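Local coordinates for L-arabinose ABC transporter, periplasmic L-arabinose-binding protein (Burkholderia thailandensis, PDB 4KZK) that binds sugars such as beta-D-galactose and probably delivers L-arabinose to an ABC transporter from the periplasm, at residues V37-P49 with L87-P100. Residues are numbered along the deposited sequence; the frame is centred on the assembly and turned at random.
Sequences VKIGFVVKQPDDP and LAAQKAQGVIICAP. With GAL (beta-D-galactopyranose), chain B.
I96 lays its CG2 methyl over one face of the F41 ring, 4.0 Å from the ring centroid and offset toward the rim, a CH-pi contact between neighbouring parallel strands, 38-43 and 94-98. F41 carries CG anti to its backbone N (chi1 -154°), which turns the ring back against I96. On the reverse face of the sheet V42 splits its branches: CG1 runs alongside I97 CD1 at 3.7 Å, while CG2 meets V95 CG2 and L87 CD1. Both L87 methyls sit over the bare CA of G40, CD2 at 3.7 Å. Between the strands G40 N, I96 N, V42 N and C98 N bond to G94 O, G40 O, I96 O and V42 O respectively. At the outer end the Q93 side-chain carbonyl extends the pairing, OE1 taking K38 N at 2.8 Å in the carbonyl plane while Q93 N bonds back to K38 O; K38 bends at chi3 (-81°) to set NZ 2.8 Å from Q90 O. At the inner end, where this lobe of the periplasmic sugar-binding fold meets its pocket, extended K44 passes C98 SG, with CD 3.9 Å away, and its NZ bonds galactose O2 at 2.8 Å and pairs with D124; D48 OD2 accepts galactose O3-H. Strand 38-43 lies between 68-73 and 94-98, which helix 77-89 joins by a beta-alpha-beta crossover over the V42 face; helices 49-65 and 291-308 cover the F41 face.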
# COMPACT_ATOMS: atom_id res chain seq x y z
N VAL A 37 -15.62 24.96 6.63
CA VAL A 37 -14.82 23.76 7.02
C VAL A 37 -13.78 23.46 5.94
O VAL A 37 -14.07 23.50 4.74
CB VAL A 37 -15.74 22.54 7.28
CG1 VAL A 37 -14.92 21.30 7.63
CG2 VAL A 37 -16.73 22.86 8.39
N LYS A 38 -12.56 23.18 6.39
CA LYS A 38 -11.43 22.89 5.52
C LYS A 38 -10.65 21.74 6.12
O LYS A 38 -10.31 21.78 7.29
CB LYS A 38 -10.58 24.15 5.39
CG LYS A 38 -9.59 24.14 4.25
CD LYS A 38 -8.87 25.47 4.15
CE LYS A 38 -9.72 26.50 3.41
NZ LYS A 38 -9.23 27.90 3.52
N ILE A 39 -10.40 20.72 5.31
CA ILE A 39 -9.71 19.50 5.75
C ILE A 39 -8.50 19.27 4.85
O ILE A 39 -8.61 19.33 3.61
CB ILE A 39 -10.64 18.28 5.71
CG1 ILE A 39 -11.74 18.44 6.77
CG2 ILE A 39 -9.87 16.99 5.97
CD1 ILE A 39 -12.84 17.41 6.70
N GLY A 40 -7.36 19.01 5.48
CA GLY A 40 -6.12 18.67 4.76
C GLY A 40 -6.06 17.18 4.53
O GLY A 40 -6.54 16.42 5.36
N PHE A 41 -5.49 16.78 3.40
CA PHE A 41 -5.28 15.36 3.09
C PHE A 41 -3.88 15.25 2.51
O PHE A 41 -3.63 15.62 1.38
CB PHE A 41 -6.33 14.83 2.11
CG PHE A 41 -6.58 13.34 2.21
CD1 PHE A 41 -5.56 12.41 1.96
CD2 PHE A 41 -7.82 12.85 2.59
CE1 PHE A 41 -5.82 11.04 2.06
CE2 PHE A 41 -8.08 11.49 2.68
CZ PHE A 41 -7.05 10.58 2.42
N VAL A 42 -2.97 14.78 3.35
CA VAL A 42 -1.52 14.86 3.12
C VAL A 42 -1.02 13.45 2.87
O VAL A 42 -1.29 12.57 3.65
CB VAL A 42 -0.82 15.51 4.34
CG1 VAL A 42 0.69 15.50 4.17
CG2 VAL A 42 -1.37 16.93 4.53
N VAL A 43 -0.33 13.24 1.74
CA VAL A 43 0.11 11.90 1.35
C VAL A 43 1.61 11.79 1.10
O VAL A 43 2.25 12.70 0.57
CB VAL A 43 -0.66 11.39 0.09
CG1 VAL A 43 -2.16 11.42 0.34
CG2 VAL A 43 -0.29 12.19 -1.16
N LYS A 44 2.18 10.64 1.45
CA LYS A 44 3.62 10.47 1.34
C LYS A 44 4.14 10.40 -0.09
O LYS A 44 5.29 10.76 -0.35
CB LYS A 44 4.09 9.23 2.11
CG LYS A 44 3.46 7.93 1.66
CD LYS A 44 3.97 6.71 2.42
CE LYS A 44 3.37 5.44 1.83
NZ LYS A 44 3.79 4.16 2.48
N GLN A 45 3.32 9.91 -1.03
CA GLN A 45 3.80 9.50 -2.37
C GLN A 45 2.77 9.80 -3.43
O GLN A 45 2.01 8.91 -3.84
CB GLN A 45 4.18 8.02 -2.41
CG GLN A 45 5.54 7.72 -1.80
CD GLN A 45 5.85 6.24 -1.81
OE1 GLN A 45 5.71 5.57 -2.84
NE2 GLN A 45 6.25 5.70 -0.66
N PRO A 46 2.76 11.04 -3.94
CA PRO A 46 1.72 11.39 -4.93
C PRO A 46 1.88 10.67 -6.27
O PRO A 46 0.95 10.71 -7.07
CB PRO A 46 1.93 12.89 -5.13
CG PRO A 46 3.37 13.09 -4.83
CD PRO A 46 3.66 12.17 -3.69
N ASP A 47 3.04 10.09 -6.52
CA ASP A 47 3.29 9.33 -7.75
C ASP A 47 2.86 7.86 -7.62
O ASP A 47 3.14 7.06 -8.51
CB ASP A 47 4.76 9.46 -8.18
CG ASP A 47 5.74 8.93 -7.16
OD1 ASP A 47 5.38 8.83 -5.96
OD2 ASP A 47 6.91 8.66 -7.53
N ASP A 48 2.21 7.53 -6.52
CA ASP A 48 1.55 6.23 -6.33
C ASP A 48 0.05 6.49 -6.54
O ASP A 48 -0.54 7.29 -5.82
CB ASP A 48 1.82 5.72 -4.91
CG ASP A 48 0.98 4.51 -4.51
OD1 ASP A 48 0.11 4.08 -5.29
OD2 ASP A 48 1.18 4.04 -3.36
N PRO A 49 -0.55 5.83 -7.55
CA PRO A 49 -1.94 6.16 -7.91
C PRO A 49 -2.92 5.83 -6.81
O PRO A 49 -4.02 6.36 -6.83
CB PRO A 49 -2.18 5.31 -9.15
CG PRO A 49 -1.22 4.18 -9.06
CD PRO A 49 0.01 4.77 -8.41
N LEU A 87 -1.57 24.34 6.01
CA LEU A 87 -2.94 24.06 6.41
C LEU A 87 -3.40 25.01 7.51
O LEU A 87 -4.53 25.51 7.46
CB LEU A 87 -3.08 22.59 6.83
CG LEU A 87 -2.99 21.58 5.69
CD1 LEU A 87 -2.94 20.16 6.25
CD2 LEU A 87 -4.14 21.75 4.72
N ALA A 88 -2.51 25.31 8.46
CA ALA A 88 -2.83 26.28 9.51
C ALA A 88 -3.01 27.70 8.96
O ALA A 88 -3.94 28.41 9.35
CB ALA A 88 -1.79 26.23 10.60
N ALA A 89 -2.15 28.08 8.02
CA ALA A 89 -2.29 29.38 7.34
C ALA A 89 -3.64 29.52 6.63
O ALA A 89 -4.23 30.61 6.59
CB ALA A 89 -1.15 29.58 6.34
N GLN A 90 -4.12 28.40 6.09
CA GLN A 90 -5.39 28.35 5.38
C GLN A 90 -6.59 28.10 6.31
O GLN A 90 -7.72 28.00 5.84
CB GLN A 90 -5.34 27.26 4.31
CG GLN A 90 -4.34 27.52 3.19
CD GLN A 90 -4.27 26.36 2.21
OE1 GLN A 90 -5.26 26.05 1.56
NE2 GLN A 90 -3.11 25.73 2.09
N LYS A 91 -6.33 28.00 7.62
CA LYS A 91 -7.38 27.82 8.64
C LYS A 91 -8.14 26.50 8.50
O LYS A 91 -9.36 26.44 8.70
CB LYS A 91 -8.36 29.00 8.63
CG LYS A 91 -7.68 30.36 8.69
CD LYS A 91 -6.84 30.53 9.95
CE LYS A 91 -6.16 31.89 10.01
NZ LYS A 91 -7.09 33.04 9.82
N ALA A 92 -7.43 25.43 8.17
CA ALA A 92 -8.02 24.10 8.18
C ALA A 92 -8.32 23.69 9.61
O ALA A 92 -7.59 24.05 10.53
CB ALA A 92 -7.07 23.11 7.54
N GLN A 93 -9.41 22.94 9.82
CA GLN A 93 -9.75 22.44 11.15
C GLN A 93 -9.40 20.97 11.34
O GLN A 93 -9.57 20.43 12.43
CB GLN A 93 -11.23 22.66 11.47
CG GLN A 93 -11.70 24.12 11.38
CD GLN A 93 -12.24 24.47 10.00
OE1 GLN A 93 -12.23 23.66 9.09
NE2 GLN A 93 -12.73 25.70 9.85
N GLY A 94 -8.91 20.31 10.30
CA GLY A 94 -8.48 18.93 10.43
C GLY A 94 -7.53 18.52 9.33
O GLY A 94 -7.49 19.15 8.28
N VAL A 95 -6.79 17.44 9.59
CA VAL A 95 -5.87 16.86 8.61
C VAL A 95 -5.88 15.33 8.72
O VAL A 95 -5.82 14.74 9.83
CB VAL A 95 -4.43 17.42 8.80
CG1 VAL A 95 -3.94 17.24 10.23
CG2 VAL A 95 -3.43 16.82 7.79
N ILE A 96 -5.93 14.69 7.56
CA ILE A 96 -5.76 13.25 7.41
C ILE A 96 -4.42 13.06 6.72
O ILE A 96 -4.13 13.75 5.74
CB ILE A 96 -6.90 12.65 6.57
CG1 ILE A 96 -8.26 12.86 7.25
CG2 ILE A 96 -6.67 11.18 6.29
CD1 ILE A 96 -9.45 12.73 6.33
N ILE A 97 -3.57 12.20 7.26
CA ILE A 97 -2.21 12.09 6.74
C ILE A 97 -1.74 10.64 6.62
O ILE A 97 -1.98 9.85 7.52
CB ILE A 97 -1.22 12.93 7.58
CG1 ILE A 97 0.21 12.89 6.99
CG2 ILE A 97 -1.24 12.52 9.06
CD1 ILE A 97 1.12 14.00 7.48
N CYS A 98 -1.07 10.34 5.52
CA CYS A 98 -0.24 9.14 5.41
C CYS A 98 1.18 9.65 5.39
O CYS A 98 1.66 10.12 4.36
CB CYS A 98 -0.53 8.32 4.15
SG CYS A 98 0.51 6.81 4.13
N ALA A 99 1.84 9.60 6.54
CA ALA A 99 3.15 10.18 6.69
C ALA A 99 4.21 9.34 5.99
O ALA A 99 4.06 8.13 5.84
CB ALA A 99 3.48 10.35 8.17
N PRO A 100 5.34 9.95 5.59
CA PRO A 100 6.41 9.24 4.92
C PRO A 100 7.30 8.48 5.90
O PRO A 100 8.10 7.65 5.48
CB PRO A 100 7.19 10.36 4.24
CG PRO A 100 6.95 11.55 5.07
CD PRO A 100 5.58 11.40 5.62
C1 GAL B . 0.62 2.27 1.95
C2 GAL B . 1.24 2.03 0.57
C3 GAL B . 0.16 2.26 -0.49
C4 GAL B . -1.07 1.41 -0.18
C5 GAL B . -1.56 1.74 1.22
C6 GAL B . -2.75 0.88 1.61
O1 GAL B . 1.59 1.93 2.91
O2 GAL B . 2.31 2.93 0.41
O3 GAL B . 0.66 1.98 -1.81
O4 GAL B . -0.78 0.04 -0.33
O5 GAL B . -0.52 1.44 2.14
O6 GAL B . -3.19 1.20 2.92
O HOH W 1 -7.49 27.39 1.33